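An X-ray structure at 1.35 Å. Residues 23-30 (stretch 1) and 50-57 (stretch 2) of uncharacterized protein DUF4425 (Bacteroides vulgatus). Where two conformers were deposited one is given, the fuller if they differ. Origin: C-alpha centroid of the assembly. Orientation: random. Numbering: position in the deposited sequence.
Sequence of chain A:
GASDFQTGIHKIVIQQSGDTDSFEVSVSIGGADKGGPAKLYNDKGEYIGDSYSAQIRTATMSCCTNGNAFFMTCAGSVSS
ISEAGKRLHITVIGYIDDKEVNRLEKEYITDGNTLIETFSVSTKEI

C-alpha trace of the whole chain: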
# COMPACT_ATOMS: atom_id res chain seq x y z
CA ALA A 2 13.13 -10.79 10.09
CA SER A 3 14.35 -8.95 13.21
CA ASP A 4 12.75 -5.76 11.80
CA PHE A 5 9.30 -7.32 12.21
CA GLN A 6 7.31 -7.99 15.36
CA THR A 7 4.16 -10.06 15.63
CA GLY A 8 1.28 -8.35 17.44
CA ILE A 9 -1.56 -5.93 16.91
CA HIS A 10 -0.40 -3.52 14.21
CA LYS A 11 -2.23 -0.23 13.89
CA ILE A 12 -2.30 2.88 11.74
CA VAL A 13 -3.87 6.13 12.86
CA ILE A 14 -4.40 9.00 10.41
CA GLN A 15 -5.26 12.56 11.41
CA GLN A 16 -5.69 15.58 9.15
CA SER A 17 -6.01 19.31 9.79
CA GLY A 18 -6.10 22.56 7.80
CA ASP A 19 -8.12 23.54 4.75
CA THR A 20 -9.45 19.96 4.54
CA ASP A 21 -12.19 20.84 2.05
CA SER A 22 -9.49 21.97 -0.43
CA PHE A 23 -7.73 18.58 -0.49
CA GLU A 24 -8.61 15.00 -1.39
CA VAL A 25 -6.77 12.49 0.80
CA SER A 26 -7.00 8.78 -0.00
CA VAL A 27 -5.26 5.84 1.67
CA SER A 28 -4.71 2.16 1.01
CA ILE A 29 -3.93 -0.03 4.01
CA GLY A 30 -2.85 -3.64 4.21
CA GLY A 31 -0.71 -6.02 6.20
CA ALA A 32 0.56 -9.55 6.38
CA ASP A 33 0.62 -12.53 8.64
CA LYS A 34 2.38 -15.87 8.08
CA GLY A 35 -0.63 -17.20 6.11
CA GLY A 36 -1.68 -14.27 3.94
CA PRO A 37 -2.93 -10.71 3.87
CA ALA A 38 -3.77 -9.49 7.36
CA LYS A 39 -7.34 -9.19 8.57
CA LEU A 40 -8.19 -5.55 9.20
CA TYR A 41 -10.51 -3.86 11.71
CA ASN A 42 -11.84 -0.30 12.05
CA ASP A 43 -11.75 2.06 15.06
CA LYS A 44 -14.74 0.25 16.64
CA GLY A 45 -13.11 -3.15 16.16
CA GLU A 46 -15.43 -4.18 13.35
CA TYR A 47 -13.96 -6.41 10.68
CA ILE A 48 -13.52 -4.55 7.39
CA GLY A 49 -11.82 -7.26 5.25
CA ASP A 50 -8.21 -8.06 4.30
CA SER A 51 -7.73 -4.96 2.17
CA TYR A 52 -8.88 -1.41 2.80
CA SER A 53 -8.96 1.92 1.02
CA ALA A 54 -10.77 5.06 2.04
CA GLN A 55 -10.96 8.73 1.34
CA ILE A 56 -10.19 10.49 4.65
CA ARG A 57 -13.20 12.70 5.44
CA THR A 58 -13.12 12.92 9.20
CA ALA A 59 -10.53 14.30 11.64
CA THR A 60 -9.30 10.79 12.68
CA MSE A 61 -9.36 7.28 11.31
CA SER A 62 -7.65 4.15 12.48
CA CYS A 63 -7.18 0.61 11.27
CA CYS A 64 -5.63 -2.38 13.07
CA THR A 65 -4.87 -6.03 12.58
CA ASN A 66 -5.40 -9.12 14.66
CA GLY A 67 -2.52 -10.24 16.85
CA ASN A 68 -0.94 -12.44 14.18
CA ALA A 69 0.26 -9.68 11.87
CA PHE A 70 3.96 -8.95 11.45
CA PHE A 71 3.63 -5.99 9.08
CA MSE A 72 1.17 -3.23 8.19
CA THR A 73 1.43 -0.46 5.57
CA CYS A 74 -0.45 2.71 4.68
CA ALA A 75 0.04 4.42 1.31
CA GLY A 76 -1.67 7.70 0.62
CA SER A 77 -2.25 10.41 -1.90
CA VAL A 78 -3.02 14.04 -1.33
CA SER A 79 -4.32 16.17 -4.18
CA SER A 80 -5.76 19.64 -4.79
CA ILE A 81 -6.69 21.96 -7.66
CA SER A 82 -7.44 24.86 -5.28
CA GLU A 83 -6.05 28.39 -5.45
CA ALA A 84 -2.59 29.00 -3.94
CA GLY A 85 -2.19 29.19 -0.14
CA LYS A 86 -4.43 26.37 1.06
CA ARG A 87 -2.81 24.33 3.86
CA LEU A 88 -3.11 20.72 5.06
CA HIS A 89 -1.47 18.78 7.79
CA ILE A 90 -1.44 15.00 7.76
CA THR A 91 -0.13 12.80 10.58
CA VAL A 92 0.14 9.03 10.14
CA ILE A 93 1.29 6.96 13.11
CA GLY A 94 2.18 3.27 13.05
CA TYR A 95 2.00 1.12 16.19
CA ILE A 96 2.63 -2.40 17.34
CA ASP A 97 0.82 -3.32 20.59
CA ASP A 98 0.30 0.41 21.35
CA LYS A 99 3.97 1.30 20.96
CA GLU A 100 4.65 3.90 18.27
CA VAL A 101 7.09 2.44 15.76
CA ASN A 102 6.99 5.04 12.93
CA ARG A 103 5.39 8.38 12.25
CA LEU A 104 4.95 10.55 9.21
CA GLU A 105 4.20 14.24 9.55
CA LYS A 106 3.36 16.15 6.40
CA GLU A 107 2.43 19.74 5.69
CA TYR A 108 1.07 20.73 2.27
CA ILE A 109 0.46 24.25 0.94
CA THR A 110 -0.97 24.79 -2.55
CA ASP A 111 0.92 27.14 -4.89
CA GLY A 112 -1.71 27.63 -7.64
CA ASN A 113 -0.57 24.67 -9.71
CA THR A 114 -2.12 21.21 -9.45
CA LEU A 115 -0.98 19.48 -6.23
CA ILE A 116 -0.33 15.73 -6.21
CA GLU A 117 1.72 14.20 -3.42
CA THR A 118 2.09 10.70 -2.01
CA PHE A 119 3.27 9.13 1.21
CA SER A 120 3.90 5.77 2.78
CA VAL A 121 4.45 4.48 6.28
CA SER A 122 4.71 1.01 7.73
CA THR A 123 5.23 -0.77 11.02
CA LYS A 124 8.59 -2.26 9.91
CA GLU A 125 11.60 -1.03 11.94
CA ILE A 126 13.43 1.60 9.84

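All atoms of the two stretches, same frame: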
# COMPACT_ATOMS: atom_id res chain seq x y z
N PHE A 23 -8.60 19.71 -0.17
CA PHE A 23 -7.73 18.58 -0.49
C PHE A 23 -8.51 17.27 -0.49
O PHE A 23 -9.43 17.07 0.30
CB PHE A 23 -6.62 18.43 0.55
CG PHE A 23 -5.64 19.57 0.58
CD1 PHE A 23 -5.92 20.71 1.31
CD2 PHE A 23 -4.41 19.49 -0.07
CE1 PHE A 23 -5.01 21.77 1.37
CE2 PHE A 23 -3.50 20.52 -0.01
CZ PHE A 23 -3.81 21.68 0.71
N GLU A 24 -8.12 16.38 -1.40
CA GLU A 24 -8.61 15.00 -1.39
C GLU A 24 -7.48 14.11 -0.88
O GLU A 24 -6.37 14.12 -1.42
CB GLU A 24 -9.06 14.57 -2.79
CG GLU A 24 -10.34 15.26 -3.27
N VAL A 25 -7.76 13.37 0.19
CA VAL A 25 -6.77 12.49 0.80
C VAL A 25 -7.32 11.07 0.78
O VAL A 25 -8.38 10.79 1.35
CB VAL A 25 -6.48 12.89 2.26
CG1 VAL A 25 -5.37 12.01 2.82
CG2 VAL A 25 -6.12 14.38 2.35
N SER A 26 -6.61 10.17 0.11
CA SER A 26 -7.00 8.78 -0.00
C SER A 26 -5.89 7.90 0.54
O SER A 26 -4.72 8.23 0.37
CB SER A 26 -7.27 8.43 -1.46
OG SER A 26 -8.43 9.10 -1.92
N VAL A 27 -6.25 6.78 1.18
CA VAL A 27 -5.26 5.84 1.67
C VAL A 27 -5.64 4.41 1.31
O VAL A 27 -6.81 4.08 1.16
CB VAL A 27 -5.02 5.94 3.20
CG1 VAL A 27 -4.53 7.34 3.58
CG2 VAL A 27 -6.28 5.51 4.00
N SER A 28 -4.59 3.61 1.16
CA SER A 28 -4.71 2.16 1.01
C SER A 28 -3.89 1.52 2.12
O SER A 28 -2.75 1.90 2.37
CB SER A 28 -4.22 1.70 -0.36
OG SER A 28 -5.20 1.98 -1.34
N ILE A 29 -4.52 0.59 2.84
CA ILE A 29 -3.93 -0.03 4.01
C ILE A 29 -3.98 -1.55 3.85
O ILE A 29 -4.96 -2.09 3.34
CB ILE A 29 -4.67 0.40 5.29
CG1 ILE A 29 -4.44 1.89 5.53
CG2 ILE A 29 -4.25 -0.46 6.51
CD1 ILE A 29 -5.41 2.52 6.50
N GLY A 30 -2.88 -2.20 4.19
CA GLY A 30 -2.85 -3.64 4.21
C GLY A 30 -1.78 -4.13 5.15
O GLY A 30 -0.95 -3.37 5.63
N ASP A 50 -9.67 -7.92 4.30
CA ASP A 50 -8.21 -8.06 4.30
C ASP A 50 -7.53 -7.13 3.29
O ASP A 50 -6.36 -7.29 2.94
CB ASP A 50 -7.77 -9.52 4.13
CG ASP A 50 -8.21 -10.14 2.83
OD1 ASP A 50 -8.69 -9.42 1.93
OD2 ASP A 50 -8.10 -11.39 2.73
N SER A 51 -8.28 -6.13 2.85
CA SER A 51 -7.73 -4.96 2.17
C SER A 51 -8.63 -3.81 2.55
O SER A 51 -9.78 -4.00 2.91
CB SER A 51 -7.72 -5.14 0.64
OG SER A 51 -9.03 -5.20 0.11
N TYR A 52 -8.11 -2.60 2.43
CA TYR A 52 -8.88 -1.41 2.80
C TYR A 52 -8.34 -0.17 2.11
O TYR A 52 -7.14 0.04 2.05
CB TYR A 52 -8.82 -1.23 4.31
CG TYR A 52 -9.67 -0.12 4.86
CD1 TYR A 52 -11.01 0.01 4.53
CD2 TYR A 52 -9.13 0.79 5.76
CE1 TYR A 52 -11.78 1.04 5.05
CE2 TYR A 52 -9.89 1.81 6.28
CZ TYR A 52 -11.20 1.94 5.92
OH TYR A 52 -11.94 2.96 6.45
N SER A 53 -9.26 0.58 1.51
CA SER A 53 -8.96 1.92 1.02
C SER A 53 -10.08 2.84 1.44
O SER A 53 -11.24 2.41 1.57
CB SER A 53 -8.86 1.94 -0.50
OG SER A 53 -10.12 1.64 -1.07
N ALA A 54 -9.76 4.10 1.64
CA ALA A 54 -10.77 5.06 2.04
C ALA A 54 -10.29 6.45 1.69
O ALA A 54 -9.11 6.73 1.72
CB ALA A 54 -11.04 4.95 3.56
N GLN A 55 -11.23 7.31 1.33
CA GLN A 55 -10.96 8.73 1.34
C GLN A 55 -11.12 9.20 2.80
O GLN A 55 -12.07 8.84 3.48
CB GLN A 55 -11.89 9.48 0.41
CG GLN A 55 -11.48 10.93 0.27
CD GLN A 55 -12.51 11.78 -0.42
OE1 GLN A 55 -12.25 12.34 -1.48
NE2 GLN A 55 -13.70 11.89 0.19
N ILE A 56 -10.18 10.01 3.27
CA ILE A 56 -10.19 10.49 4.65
C ILE A 56 -11.13 11.70 4.69
O ILE A 56 -10.89 12.70 4.02
CB ILE A 56 -8.78 10.92 5.12
CG1 ILE A 56 -7.76 9.78 4.95
CG2 ILE A 56 -8.81 11.37 6.58
CD1 ILE A 56 -8.10 8.54 5.70
N ARG A 57 -12.24 11.60 5.41
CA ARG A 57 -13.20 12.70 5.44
C ARG A 57 -13.61 13.09 6.84
O ARG A 57 -14.58 13.84 7.02
CB ARG A 57 -14.44 12.35 4.61
CG ARG A 57 -15.30 11.22 5.13
CD ARG A 57 -16.59 11.19 4.32
NE ARG A 57 -17.10 9.84 4.12
CZ ARG A 57 -18.00 9.51 3.20
NH1 ARG A 57 -18.51 10.42 2.37
NH2 ARG A 57 -18.40 8.25 3.10
O HOH W 1 -10.06 13.92 1.74
O HOH W 2 -5.23 -3.01 0.90

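The contact is an antiparallel pairing of two β-strands, held by a ladder of backbone hydrogen bonds and reinforced on one face by apolar side chains. The axes of strands 24-30 and 52-55 approach to 4.7 Å, and their N-to-C directions differ by 163°, close to the antiparallel limit. Contact between the stretches buries 492 Å², both sides summed.

The register follows from the alternation of wide and narrow pairs. Val27 and Ala54 form a hydrogen-bonded pair with reciprocal bonds: Val27 N donates to Ala54 O at 2.9 Å (N-H...O angle 165°), and Ala54 N donates to Val27 O at 3.0 Å (154°). Ile29 and Tyr52 form the next such pair, but less symmetrically. Ile29 N to Tyr52 O is short and nearly linear (2.8 Å, 172°), whereas Tyr52 N to Ile29 O is weak, at 3.3 Å and 130°. A water bridges this looser side, donating to Ile29 O at 2.6 Å from its oxygen and accepting from Tyr52 N at 3.3 Å, so both backbone groups have a second partner.

At the other end, Ile56 N donates to Val25 O at 2.7 Å and 169°. The reciprocal bond is replaced by a water, which accepts from Val25 N (2.8 Å to its oxygen) and donates to Ile56 O (2.7 Å). The pairing thus continues here through solvent on one side.

Between these rungs lie the non-hydrogen-bonded pairs Ser26 with Gln55 and Ser28 with Ser53, whose CA atoms are 4.2 and 4.3 Å apart. This closeness brings CA-H groups against carbonyls that already accept N-H bonds: Ser53 CA lies 3.1 Å from Val27 O, and Ser28 CA lies 3.4 Å from Tyr52 O.

Side chains sort by face. Val27, Ile29, Tyr52 and Ala54 share one face, where Ile29 CD1 approaches Tyr52 CD2 at 4.2 Å, oblique to the ring. Ile56, whose CA-to-CB bond points toward stretch 1, packs against two valines: its CG1 is 3.9 Å from Val25 CG1, and its CD1 is 3.9 Å from Val27 CG2. Such distances are those of van der Waals packing.

The face bearing Ser26, Ser28, Ser53 and Gln55 is polar, yet its side chains make no hydrogen bond across the contact. Ser28 OG comes to 3.8 Å from Ser53 CB, a packing contact, while Ser53 OG is satisfied elsewhere in the structure. Directional bonding between the stretches therefore rests on the backbone.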